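Possible prolidase (Bifidobacterium longum NCC2705, PDB 2P9B) probably hydrolyses non-peptide carbon-nitrogen bonds as a member of the amidohydrolase family, though tentatively named a prolidase. Local coordinates at residues A[270-273]-A[274-277]; A[314-317]-A[318-322]; A[326-329]-A[330-334]; A[344-348]-A[349-353]; A[360-363]-A[364-368]. All coordinates share one frame; numbering follows the deposited sequence.

Every contact is local, a turn of helix or loop folded on itself, and along the chain they run in series without nesting or crossing. Contact 1 opens helix 272-279, between strands 263-264 and 290-292. Contacts 2 and 3 lie on the long helix 313-335, their centres about 18 Å apart. Contact 3 touches contact 1 through Gln-332 OE1 and Leu-270 N, a probable hydrogen bond of 2.7 Å. Contact 4 folds residues 344-353 on themselves within the loop between helices 313-335 and 356-367, and contact 5 lies in the last turns of the latter helix. Ala-330 and Ala-367 meet between contacts 3 and 5, joining the two helices, whereas contact 4 touches none of the others.

Contact 1: residues A[270-273]-A[274-277]; sequences LDDE and LIGM
The N-terminal cap of helix 272-279 brings Asp-271 against Leu-274: Asp-271 OD1 accepts from Leu-274 N at 2.9 Å, a nearly straight bond with an N-H...O angle of 168°. The amide meets this oxygen almost in line with its C-O bond. Asp-271 CG is wedged between the backbone N and the carbonyl carbon of its own residue (chi1 54°), a turn that folds the carboxylate back over the first turn of the helix. OD1 also lies 3.6 Å from Leu-274 CG, so the leucine branch point sits beside the capping oxygen. A carboxylate at this end of a helix is likely to be favoured by the helix dipole. Behind the cap, Leu-270 CD2 packs on Leu-274 CD1 at 3.8 Å, the two leucines crossing at a slant, and Leu-270 CB faces Ile-275 CG1 more loosely.

This capped helix is the connection of a beta-alpha-beta unit, running between strands 263-264 and 290-292 in a family of the TIM-barrel clan. Its first turn closes with Ile-275 N bonded to Asp-271 O at 3.1 Å, and the next amides, Gly-276 N and Met-277 N, bond to Asp-272 O and Glu-273 O. Ile-275 CG1 lies 3.3 Å from Asp-271 O. In the same way, Met-277, a selenomethionine, lays its CG 3.0 Å from Glu-273 O. The Glu-273 chain stretches away from this turn to a salt bridge with Arg-254 of helix 250-259. Leu-274 touches the same arginine, while Met-277 reaches Leu-257 and Leu-258 on that helix.

Contact 2: residues A[314-317]-A[318-322]; sequences IQLE and NSKNV
Leu-316 and Lys-320, one helical turn apart, cross at a slant on helix 313-335. Lys-320 runs extended as far as CE, which lies alongside the leucine branch, 3.7 Å from Leu-316 CG and only slightly farther from both methyls; the bend at the last torsion (chi4 -60°) turns only NZ. Lys-320 NZ stands 4.1 Å from Leu-316 CD1, so it is the aliphatic part of the lysine that does most of the touching. Nearer its root, Lys-320 CG lies 3.2 Å from Leu-316 O, the carbonyl that accepts from Lys-320 N.

A different arrangement holds Ser-319. Its hydroxyl turns back along the helix, with OG opposite the carbonyl carbon (chi1 -64°), and donates to Gln-315 O at 2.7 Å. Ser-319 N donates to the same Gln-315 O at 2.8 Å. The two donors approach from opposite faces of the carbonyl plane, so one oxygen is gripped twice by a single residue. Asn-318 lays its amide back over the preceding turn, with Asn-318 CG 3.2 Å from Ile-314 O. That carbonyl takes its helical bond from Asn-318 N, at 2.8 Å, while Asn-318 ND2 is turned to another partner, Thr-211 O.

The chain here is a surface turn of the helix with one buried side. Ser-319 rests on Val-210 and Thr-211 of a loop and on Leu-301 and Thr-302 of helix 295-303; Lys-320 also touches Thr-302, and Val-322 meets Gln-248 in the loop after strand 243-247.

Contact 3: residues A[326-329]-A[330-334]; sequences MVSG and ARQAH
Ser-328 and Arg-331 are joined through a water held at the side of helix 313-335. Water 1 lies 2.8 Å from Ser-328 OG and accepts from Arg-331 NE, also at 2.8 Å, in the plane of the guanidinium and at its edge. Arg-331 leaves the helix with CG opposite the backbone N (chi1 -172°) and then bends at chi3, which brings NE round to the water. Its NH1 has a long, weak ion pair with Glu-335.

The backbone is satisfied in the regular helical way. Ala-330 N and Arg-331 N bond to Met-326 O and Val-327 O; Gln-332 N donates to Ser-328 O at 2.9 Å and Ala-333 N to Gly-329 O at 2.9 Å. Gln-332 carries the side-chain packing. Its CG lies 3.1 Å from Ser-328 O, and the chain, extended beyond CG, sets OE1 3.4 Å from Gly-329 CA. That oxygen accepts from Leu-270 N, ahead of helix 272-279. An alanine in place of Gln-332 would remove the amide and is likely to leave the Leu-270 N-H without this acceptor and the surface of Gly-329 less covered.

On the other side Ala-330 touches Pro-293 and Ala-367, and Ala-333 meets Leu-338 and Ile-340, so small residues face the neighbouring elements there. The polar work is thus divided: main-chain bonds hold the helix itself, the water links a serine and an arginine one turn apart, and the glutamine amide spends its oxygen on another part of the fold.

Contact 4: residues A[344-348]-A[349-353]; sequences TDTGM and TFVPQ
Thr-344 meets Val-351 across the bend of the loop, its OG1 3.7 Å from Val-351 CG1, while the same methyl lies 3.2 Å from Thr-344 O. Thr-344 OG1 also shares water 2 with Pro-352 O, to which the water donates, and bonds to Asn-75. Next, Asp-345 places its backbone O 3.7 Å from Val-351 CB; this oxygen and Thr-344 O are buried without a polar partner in the model. Asp-345 lies with His-77 and His-79 round what may be a vacant metal site, consistent with an amidohydrolase. Thr-346 OG1, set between its own backbone N and carbonyl carbon (chi1 66°), reaches Gln-353 OE1 and donates at 2.8 Å from above the amide plane, the side chains nearly perpendicular. Replacing Gln-353 with a leucine would probably leave Thr-346 OG1 without this acceptor and His-79 O without the N-H it receives from Gln-353 NE2.

Gly-347, whose backbone angles (phi 101°) call for glycine, takes the third position of a type II turn from Asp-345 to Met-348; its N bonds weakly to Val-351 O. A type I turn follows: Met-348 O accepts from Val-351 N at 3.0 Å. Met-348, a selenomethionine, lies alongside Val-351, CB to CG2 3.6 Å.

Contact 5: residues A[360-363]-A[364-368]; sequences LELL and VAYAG
Tyr-366 lies alongside Leu-362, one turn back on helix 356-367, both side chains pointing the same way. Starting at the root, Tyr-366 CB is 3.3 Å from Leu-362 O, the carbonyl that also accepts from Tyr-366 N at 2.8 Å. The first torsion sets CG opposite the tyrosine's own carbonyl carbon (chi1 -69°), directing the ring back along the helix. CG stands 3.9 Å from Leu-362 O, and CD2 comes closer, at 3.5 Å, with the oxygen near the ring plane at its edge. Farther out, Tyr-366 CE2 meets Leu-362 CD2 at 3.8 Å, an apolar touch.

The pair belongs to the last turns of the helix that follows the loop after helix 313-335. Leu-362 packs on Leu-295, Ser-296 and Leu-299 of helix 295-303, and Tyr-366 touches Leu-299 too, besides Val-327 of helix 313-335. Val-364 N and Ala-365 N bond to Leu-360 O and Glu-361 O. In the last turn Ala-367 N reaches Leu-363 O at 3.0 Å from well above the carbonyl plane, with an N-H...O angle of 137°. Gly-368 then leaves helical geometry with positive phi (71°), which favours glycine.

Contact 1: residues A[270-273]-A[274-277]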
loop_
_atom_site.group_PDB
_atom_site.type_symbol
_atom_site.label_atom_id
_atom_site.label_comp_id
_atom_site.label_asym_id
_atom_site.label_seq_id
_atom_site.Cartn_x
_atom_site.Cartn_y
_atom_site.Cartn_z
ATOM N N LEU A 270 -3.981 21.122 -0.310
ATOM C CA LEU A 270 -4.399 21.342 1.066
ATOM C C LEU A 270 -4.260 22.784 1.536
ATOM O O LEU A 270 -3.681 23.625 0.853
ATOM C CB LEU A 270 -3.578 20.450 1.998
ATOM C CG LEU A 270 -3.569 18.950 1.689
ATOM C CD1 LEU A 270 -2.512 18.257 2.537
ATOM C CD2 LEU A 270 -4.950 18.372 1.944
ATOM N N ASP A 271 -4.829 23.046 2.709
ATOM C CA ASP A 271 -4.752 24.346 3.362
ATOM C C ASP A 271 -4.513 24.010 4.832
ATOM O O ASP A 271 -4.504 22.837 5.201
ATOM C CB ASP A 271 -6.046 25.159 3.182
ATOM C CG ASP A 271 -7.287 24.406 3.617
ATOM O OD1 ASP A 271 -7.285 23.811 4.711
ATOM O OD2 ASP A 271 -8.279 24.423 2.861
ATOM N N ASP A 272 -4.315 25.020 5.671
ATOM C CA ASP A 272 -4.043 24.787 7.086
ATOM C C ASP A 272 -5.144 24.053 7.850
ATOM O O ASP A 272 -4.864 23.302 8.785
ATOM C CB ASP A 272 -3.721 26.118 7.771
ATOM C CG ASP A 272 -2.437 26.736 7.247
ATOM O OD1 ASP A 272 -1.778 26.095 6.401
ATOM O OD2 ASP A 272 -2.084 27.851 7.685
ATOM N N GLU A 273 -6.393 24.266 7.454
ATOM C CA GLU A 273 -7.501 23.603 8.125
ATOM C C GLU A 273 -7.409 22.099 7.908
ATOM O O GLU A 273 -7.506 21.321 8.854
ATOM C CB GLU A 273 -8.841 24.113 7.591
ATOM C CG GLU A 273 -10.051 23.443 8.233
ATOM C CD GLU A 273 -11.364 23.833 7.572
ATOM O OE1 GLU A 273 -11.507 23.621 6.347
ATOM O OE2 GLU A 273 -12.257 24.345 8.281
ATOM N N LEU A 274 -7.214 21.694 6.658
ATOM C CA LEU A 274 -7.122 20.275 6.329
ATOM C C LEU A 274 -5.897 19.618 6.947
ATOM O O LEU A 274 -5.969 18.491 7.429
ATOM C CB LEU A 274 -7.106 20.080 4.814
ATOM C CG LEU A 274 -8.380 20.471 4.063
ATOM C CD1 LEU A 274 -8.188 20.153 2.589
ATOM C CD2 LEU A 274 -9.584 19.714 4.614
ATOM N N ILE A 275 -4.768 20.316 6.930
ATOM C CA ILE A 275 -3.555 19.764 7.513
ATOM C C ILE A 275 -3.806 19.460 8.990
ATOM O O ILE A 275 -3.408 18.413 9.498
ATOM C CB ILE A 275 -2.381 20.750 7.366
ATOM C CG1 ILE A 275 -1.995 20.857 5.887
ATOM C CG2 ILE A 275 -1.198 20.292 8.207
ATOM C CD1 ILE A 275 -0.898 21.861 5.599
ATOM N N GLY A 276 -4.487 20.376 9.669
ATOM C CA GLY A 276 -4.781 20.174 11.073
ATOM C C GLY A 276 -5.685 18.972 11.292
ATOM O O GLY A 276 -5.543 18.269 12.294
HETATM N N MSE A 277 -6.606 18.740 10.353
HETATM C CA MSE A 277 -7.543 17.616 10.439
HETATM C C MSE A 277 -6.829 16.269 10.247
HETATM O O MSE A 277 -7.276 15.247 10.770
HETATM C CB MSE A 277 -8.673 17.785 9.414
HETATM C CG MSE A 277 -9.446 19.097 9.557
HETATM SE SE MSE A 277 -11.034 19.204 8.417
HETATM C CE MSE A 277 -12.043 17.838 9.362
#

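Contact 2: residues A[314-317]-A[318-322]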
loop_
_atom_site.group_PDB
_atom_site.type_symbol
_atom_site.label_atom_id
_atom_site.label_comp_id
_atom_site.label_asym_id
_atom_site.label_seq_id
_atom_site.Cartn_x
_atom_site.Cartn_y
_atom_site.Cartn_z
ATOM N N ILE A 314 -11.937 16.010 -22.275
ATOM C CA ILE A 314 -12.420 16.498 -20.991
ATOM C C ILE A 314 -11.828 15.665 -19.860
ATOM O O ILE A 314 -11.507 16.193 -18.795
ATOM C CB ILE A 314 -13.964 16.473 -20.894
ATOM C CG1 ILE A 314 -14.487 15.047 -21.036
ATOM C CG2 ILE A 314 -14.562 17.366 -21.967
ATOM C CD1 ILE A 314 -15.990 14.938 -20.846
ATOM N N GLN A 315 -11.673 14.366 -20.094
ATOM C CA GLN A 315 -11.099 13.486 -19.083
ATOM C C GLN A 315 -9.633 13.834 -18.856
ATOM O O GLN A 315 -9.141 13.748 -17.732
ATOM C CB GLN A 315 -11.215 12.021 -19.502
ATOM C CG GLN A 315 -12.634 11.492 -19.526
ATOM C CD GLN A 315 -12.690 10.006 -19.816
ATOM O OE1 GLN A 315 -12.141 9.535 -20.813
ATOM N NE2 GLN A 315 -13.356 9.257 -18.940
ATOM N N LEU A 316 -8.940 14.221 -19.924
ATOM C CA LEU A 316 -7.532 14.588 -19.818
ATOM C C LEU A 316 -7.412 15.870 -19.006
ATOM O O LEU A 316 -6.555 15.984 -18.129
ATOM C CB LEU A 316 -6.912 14.799 -21.207
ATOM C CG LEU A 316 -5.466 15.309 -21.222
ATOM C CD1 LEU A 316 -4.542 14.306 -20.533
ATOM C CD2 LEU A 316 -5.022 15.542 -22.657
ATOM N N GLU A 317 -8.278 16.835 -19.303
ATOM C CA GLU A 317 -8.274 18.104 -18.586
ATOM C C GLU A 317 -8.586 17.846 -17.115
ATOM O O GLU A 317 -7.935 18.398 -16.227
ATOM C CB GLU A 317 -9.309 19.056 -19.188
ATOM C CG GLU A 317 -9.413 20.413 -18.499
ATOM C CD GLU A 317 -8.082 21.134 -18.417
ATOM O OE1 GLU A 317 -7.276 21.003 -19.362
ATOM O OE2 GLU A 317 -7.846 21.846 -17.414
ATOM N N ASN A 318 -9.581 17.001 -16.859
ATOM C CA ASN A 318 -9.947 16.674 -15.483
ATOM C C ASN A 318 -8.748 16.040 -14.780
ATOM O O ASN A 318 -8.404 16.410 -13.659
ATOM C CB ASN A 318 -11.134 15.702 -15.448
ATOM C CG ASN A 318 -12.455 16.372 -15.794
ATOM O OD1 ASN A 318 -12.626 17.577 -15.599
ATOM N ND2 ASN A 318 -13.407 15.585 -16.288
ATOM N N SER A 319 -8.115 15.087 -15.459
ATOM C CA SER A 319 -6.956 14.389 -14.927
ATOM C C SER A 319 -5.818 15.342 -14.574
ATOM O O SER A 319 -5.206 15.220 -13.513
ATOM C CB SER A 319 -6.470 13.346 -15.938
ATOM O OG SER A 319 -7.454 12.348 -16.139
ATOM N N LYS A 320 -5.533 16.295 -15.459
ATOM C CA LYS A 320 -4.469 17.257 -15.199
ATOM C C LYS A 320 -4.774 18.059 -13.936
ATOM O O LYS A 320 -3.888 18.291 -13.117
ATOM C CB LYS A 320 -4.288 18.213 -16.392
ATOM C CG LYS A 320 -3.813 17.544 -17.678
ATOM C CD LYS A 320 -3.654 18.563 -18.807
ATOM C CE LYS A 320 -3.141 17.909 -20.084
ATOM N NZ LYS A 320 -1.815 17.259 -19.878
ATOM N N ASN A 321 -6.028 18.471 -13.762
ATOM C CA ASN A 321 -6.377 19.250 -12.576
ATOM C C ASN A 321 -6.282 18.410 -11.304
ATOM O O ASN A 321 -5.770 18.871 -10.289
ATOM C CB ASN A 321 -7.777 19.853 -12.713
ATOM C CG ASN A 321 -7.887 20.792 -13.902
ATOM O OD1 ASN A 321 -6.883 21.318 -14.386
ATOM N ND2 ASN A 321 -9.104 21.017 -14.368
ATOM N N VAL A 322 -6.768 17.178 -11.361
ATOM C CA VAL A 322 -6.708 16.294 -10.201
ATOM C C VAL A 322 -5.275 15.899 -9.846
ATOM O O VAL A 322 -4.893 15.921 -8.675
ATOM C CB VAL A 322 -7.521 15.005 -10.437
ATOM C CG1 VAL A 322 -7.124 13.932 -9.410
ATOM C CG2 VAL A 322 -9.004 15.308 -10.335
#

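Contact 3: residues A[326-329]-A[330-334]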
loop_
_atom_site.group_PDB
_atom_site.type_symbol
_atom_site.label_atom_id
_atom_site.label_comp_id
_atom_site.label_asym_id
_atom_site.label_seq_id
_atom_site.Cartn_x
_atom_site.Cartn_y
_atom_site.Cartn_z
HETATM N N MSE A 326 -3.031 16.323 -6.482
HETATM C CA MSE A 326 -2.439 15.185 -5.780
HETATM C C MSE A 326 -0.961 15.469 -5.517
HETATM O O MSE A 326 -0.444 15.228 -4.422
HETATM C CB MSE A 326 -2.568 13.897 -6.615
HETATM C CG MSE A 326 -3.990 13.305 -6.700
HETATM SE SE MSE A 326 -4.250 12.038 -8.114
HETATM C CE MSE A 326 -2.723 10.979 -7.807
ATOM N N VAL A 327 -0.278 15.983 -6.530
ATOM C CA VAL A 327 1.138 16.277 -6.387
ATOM C C VAL A 327 1.371 17.407 -5.397
ATOM O O VAL A 327 2.170 17.276 -4.471
ATOM C CB VAL A 327 1.763 16.635 -7.754
ATOM C CG1 VAL A 327 3.179 17.163 -7.568
ATOM C CG2 VAL A 327 1.779 15.399 -8.638
ATOM N N SER A 328 0.667 18.516 -5.586
ATOM C CA SER A 328 0.825 19.649 -4.691
ATOM C C SER A 328 0.480 19.256 -3.253
ATOM O O SER A 328 1.210 19.593 -2.322
ATOM C CB SER A 328 -0.062 20.809 -5.150
ATOM O OG SER A 328 0.193 21.969 -4.373
ATOM N N GLY A 329 -0.625 18.532 -3.079
ATOM C CA GLY A 329 -1.030 18.112 -1.749
ATOM C C GLY A 329 -0.030 17.194 -1.064
ATOM O O GLY A 329 0.156 17.270 0.144
ATOM N N ALA A 330 0.615 16.320 -1.831
ATOM C CA ALA A 330 1.595 15.407 -1.256
ATOM C C ALA A 330 2.808 16.197 -0.780
ATOM O O ALA A 330 3.381 15.908 0.264
ATOM C CB ALA A 330 2.017 14.364 -2.292
ATOM N N ARG A 331 3.197 17.199 -1.559
ATOM C CA ARG A 331 4.343 18.023 -1.202
ATOM C C ARG A 331 4.022 18.803 0.065
ATOM O O ARG A 331 4.848 18.903 0.973
ATOM C CB ARG A 331 4.664 19.001 -2.335
ATOM C CG ARG A 331 5.955 19.774 -2.135
ATOM C CD ARG A 331 5.951 21.054 -2.958
ATOM N NE ARG A 331 4.972 22.013 -2.452
ATOM C CZ ARG A 331 5.055 22.604 -1.263
ATOM N NH1 ARG A 331 6.074 22.337 -0.456
ATOM N NH2 ARG A 331 4.117 23.457 -0.877
ATOM N N GLN A 332 2.816 19.355 0.122
ATOM C CA GLN A 332 2.399 20.123 1.286
ATOM C C GLN A 332 2.374 19.224 2.512
ATOM O O GLN A 332 2.892 19.582 3.566
ATOM C CB GLN A 332 1.012 20.716 1.054
ATOM C CG GLN A 332 0.965 21.694 -0.101
ATOM C CD GLN A 332 -0.439 22.137 -0.417
ATOM O OE1 GLN A 332 -1.346 21.316 -0.518
ATOM N NE2 GLN A 332 -0.627 23.443 -0.592
ATOM N N ALA A 333 1.771 18.050 2.365
ATOM C CA ALA A 333 1.685 17.101 3.467
ATOM C C ALA A 333 3.084 16.739 3.969
ATOM O O ALA A 333 3.320 16.659 5.176
ATOM C CB ALA A 333 0.937 15.842 3.015
ATOM N N HIS A 334 4.011 16.518 3.043
ATOM C CA HIS A 334 5.383 16.174 3.409
ATOM C C HIS A 334 6.002 17.343 4.171
ATOM O O HIS A 334 6.659 17.157 5.193
ATOM C CB HIS A 334 6.209 15.875 2.153
ATOM C CG HIS A 334 7.618 15.455 2.441
ATOM N ND1 HIS A 334 7.925 14.321 3.160
ATOM C CD2 HIS A 334 8.804 16.015 2.100
ATOM C CE1 HIS A 334 9.236 14.198 3.248
ATOM N NE2 HIS A 334 9.794 15.213 2.614
HETATM O O HOH W 1 2.853 22.882 -3.985
#

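Contact 4: residues A[344-348]-A[349-353]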
loop_
_atom_site.group_PDB
_atom_site.type_symbol
_atom_site.label_atom_id
_atom_site.label_comp_id
_atom_site.label_asym_id
_atom_site.label_seq_id
_atom_site.Cartn_x
_atom_site.Cartn_y
_atom_site.Cartn_z
ATOM N N THR A 344 -0.465 2.339 -4.689
ATOM C CA THR A 344 -0.413 2.656 -6.113
ATOM C C THR A 344 -1.685 2.457 -6.924
ATOM O O THR A 344 -1.749 2.892 -8.070
ATOM C CB THR A 344 0.683 1.844 -6.811
ATOM O OG1 THR A 344 0.360 0.451 -6.734
ATOM C CG2 THR A 344 2.027 2.095 -6.152
ATOM N N ASP A 345 -2.679 1.797 -6.339
ATOM C CA ASP A 345 -3.942 1.504 -7.020
ATOM C C ASP A 345 -3.685 0.480 -8.133
ATOM O O ASP A 345 -4.060 0.693 -9.285
ATOM C CB ASP A 345 -4.554 2.780 -7.618
ATOM C CG ASP A 345 -6.071 2.710 -7.716
ATOM O OD1 ASP A 345 -6.627 1.597 -7.619
ATOM O OD2 ASP A 345 -6.712 3.770 -7.893
ATOM N N THR A 346 -3.047 -0.633 -7.784
ATOM C CA THR A 346 -2.747 -1.672 -8.770
ATOM C C THR A 346 -4.020 -2.192 -9.435
ATOM O O THR A 346 -5.113 -2.078 -8.883
ATOM C CB THR A 346 -2.009 -2.874 -8.132
ATOM O OG1 THR A 346 -2.880 -3.542 -7.217
ATOM C CG2 THR A 346 -0.766 -2.402 -7.386
ATOM N N GLY A 347 -3.874 -2.778 -10.619
ATOM C CA GLY A 347 -5.036 -3.292 -11.319
ATOM C C GLY A 347 -5.474 -2.349 -12.419
ATOM O O GLY A 347 -6.185 -2.752 -13.345
HETATM N N MSE A 348 -5.056 -1.089 -12.310
HETATM C CA MSE A 348 -5.383 -0.087 -13.319
HETATM C C MSE A 348 -4.558 -0.444 -14.552
HETATM O O MSE A 348 -3.479 -1.026 -14.441
HETATM C CB MSE A 348 -5.017 1.326 -12.840
HETATM C CG MSE A 348 -5.733 1.799 -11.577
HETATM SE SE MSE A 348 -7.670 2.015 -11.726
HETATM C CE MSE A 348 -8.262 0.340 -10.929
ATOM N N THR A 349 -5.070 -0.105 -15.729
ATOM C CA THR A 349 -4.373 -0.415 -16.970
ATOM C C THR A 349 -2.894 -0.036 -16.948
ATOM O O THR A 349 -2.051 -0.800 -17.410
ATOM C CB THR A 349 -5.038 0.288 -18.174
ATOM O OG1 THR A 349 -6.406 -0.128 -18.278
ATOM C CG2 THR A 349 -4.307 -0.061 -19.464
ATOM N N PHE A 350 -2.576 1.136 -16.406
ATOM C CA PHE A 350 -1.189 1.583 -16.368
ATOM C C PHE A 350 -0.502 1.534 -15.005
ATOM O O PHE A 350 0.461 2.257 -14.762
ATOM C CB PHE A 350 -1.089 2.990 -16.963
ATOM C CG PHE A 350 -1.450 3.051 -18.422
ATOM C CD1 PHE A 350 -0.613 2.492 -19.383
ATOM C CD2 PHE A 350 -2.649 3.628 -18.832
ATOM C CE1 PHE A 350 -0.964 2.501 -20.734
ATOM C CE2 PHE A 350 -3.010 3.643 -20.181
ATOM C CZ PHE A 350 -2.165 3.077 -21.132
ATOM N N VAL A 351 -1.002 0.680 -14.116
ATOM C CA VAL A 351 -0.390 0.516 -12.796
ATOM C C VAL A 351 -0.153 -0.976 -12.584
ATOM O O VAL A 351 -1.012 -1.693 -12.073
ATOM C CB VAL A 351 -1.284 1.041 -11.657
ATOM C CG1 VAL A 351 -0.517 0.984 -10.336
ATOM C CG2 VAL A 351 -1.741 2.466 -11.951
ATOM N N PRO A 352 1.026 -1.462 -12.982
ATOM C CA PRO A 352 1.359 -2.880 -12.834
ATOM C C PRO A 352 1.315 -3.352 -11.389
ATOM O O PRO A 352 1.640 -2.598 -10.470
ATOM C CB PRO A 352 2.762 -2.962 -13.422
ATOM C CG PRO A 352 2.751 -1.882 -14.470
ATOM C CD PRO A 352 2.078 -0.754 -13.734
ATOM N N GLN A 353 0.919 -4.605 -11.202
ATOM C CA GLN A 353 0.843 -5.200 -9.869
ATOM C C GLN A 353 2.238 -5.273 -9.255
ATOM O O GLN A 353 2.388 -5.269 -8.035
ATOM C CB GLN A 353 0.274 -6.622 -9.951
ATOM C CG GLN A 353 -1.175 -6.712 -10.429
ATOM C CD GLN A 353 -2.175 -6.311 -9.359
ATOM O OE1 GLN A 353 -1.798 -5.933 -8.246
ATOM N NE2 GLN A 353 -3.463 -6.397 -9.693
HETATM O O HOH W 2 2.091 -0.627 -8.730
#

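Contact 5: residues A[360-363]-A[364-368]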
loop_
_atom_site.group_PDB
_atom_site.type_symbol
_atom_site.label_atom_id
_atom_site.label_comp_id
_atom_site.label_asym_id
_atom_site.label_seq_id
_atom_site.Cartn_x
_atom_site.Cartn_y
_atom_site.Cartn_z
ATOM N N LEU A 360 7.842 5.032 -4.925
ATOM C CA LEU A 360 8.880 5.671 -4.120
ATOM C C LEU A 360 9.651 6.673 -4.969
ATOM O O LEU A 360 9.995 7.758 -4.502
ATOM C CB LEU A 360 9.840 4.633 -3.532
ATOM C CG LEU A 360 9.303 3.789 -2.373
ATOM C CD1 LEU A 360 8.309 2.757 -2.886
ATOM C CD2 LEU A 360 10.458 3.106 -1.671
ATOM N N GLU A 361 9.917 6.313 -6.221
ATOM C CA GLU A 361 10.639 7.224 -7.103
ATOM C C GLU A 361 9.808 8.467 -7.368
ATOM O O GLU A 361 10.347 9.571 -7.480
ATOM C CB GLU A 361 10.995 6.539 -8.427
ATOM C CG GLU A 361 12.235 5.664 -8.321
ATOM C CD GLU A 361 13.040 5.607 -9.613
ATOM O OE1 GLU A 361 14.202 5.150 -9.557
ATOM O OE2 GLU A 361 12.517 6.008 -10.676
ATOM N N LEU A 362 8.492 8.286 -7.456
ATOM C CA LEU A 362 7.587 9.398 -7.703
ATOM C C LEU A 362 7.472 10.328 -6.494
ATOM O O LEU A 362 7.342 11.535 -6.660
ATOM C CB LEU A 362 6.200 8.884 -8.109
ATOM C CG LEU A 362 6.142 8.113 -9.434
ATOM C CD1 LEU A 362 4.728 7.611 -9.676
ATOM C CD2 LEU A 362 6.588 9.010 -10.584
ATOM N N LEU A 363 7.513 9.776 -5.282
ATOM C CA LEU A 363 7.434 10.615 -4.088
ATOM C C LEU A 363 8.690 11.484 -4.001
ATOM O O LEU A 363 8.652 12.617 -3.520
ATOM C CB LEU A 363 7.294 9.758 -2.828
ATOM C CG LEU A 363 5.926 9.083 -2.648
ATOM C CD1 LEU A 363 5.979 8.135 -1.461
ATOM C CD2 LEU A 363 4.843 10.133 -2.437
ATOM N N VAL A 364 9.807 10.952 -4.473
ATOM C CA VAL A 364 11.044 11.718 -4.457
ATOM C C VAL A 364 11.004 12.799 -5.537
ATOM O O VAL A 364 11.354 13.949 -5.289
ATOM C CB VAL A 364 12.276 10.813 -4.710
ATOM C CG1 VAL A 364 13.533 11.668 -4.844
ATOM C CG2 VAL A 364 12.439 9.826 -3.565
ATOM N N ALA A 365 10.562 12.429 -6.733
ATOM C CA ALA A 365 10.522 13.375 -7.844
ATOM C C ALA A 365 9.427 14.439 -7.772
ATOM O O ALA A 365 9.614 15.556 -8.261
ATOM C CB ALA A 365 10.417 12.617 -9.161
ATOM N N TYR A 366 8.296 14.106 -7.155
ATOM C CA TYR A 366 7.169 15.035 -7.075
ATOM C C TYR A 366 6.789 15.584 -5.704
ATOM O O TYR A 366 6.254 16.690 -5.616
ATOM C CB TYR A 366 5.921 14.379 -7.683
ATOM C CG TYR A 366 5.991 14.176 -9.179
ATOM C CD1 TYR A 366 5.555 15.168 -10.060
ATOM C CD2 TYR A 366 6.517 13.001 -9.717
ATOM C CE1 TYR A 366 5.641 14.992 -11.440
ATOM C CE2 TYR A 366 6.611 12.817 -11.096
ATOM C CZ TYR A 366 6.170 13.819 -11.952
ATOM O OH TYR A 366 6.269 13.646 -13.317
ATOM N N ALA A 367 7.055 14.837 -4.635
ATOM C CA ALA A 367 6.657 15.291 -3.302
ATOM C C ALA A 367 7.769 15.740 -2.368
ATOM O O ALA A 367 7.549 15.889 -1.166
ATOM C CB ALA A 367 5.827 14.211 -2.624
ATOM N N GLY A 368 8.961 15.947 -2.914
ATOM C CA GLY A 368 10.071 16.401 -2.095
ATOM C C GLY A 368 10.647 15.391 -1.119
ATOM O O GLY A 368 11.325 15.778 -0.171
#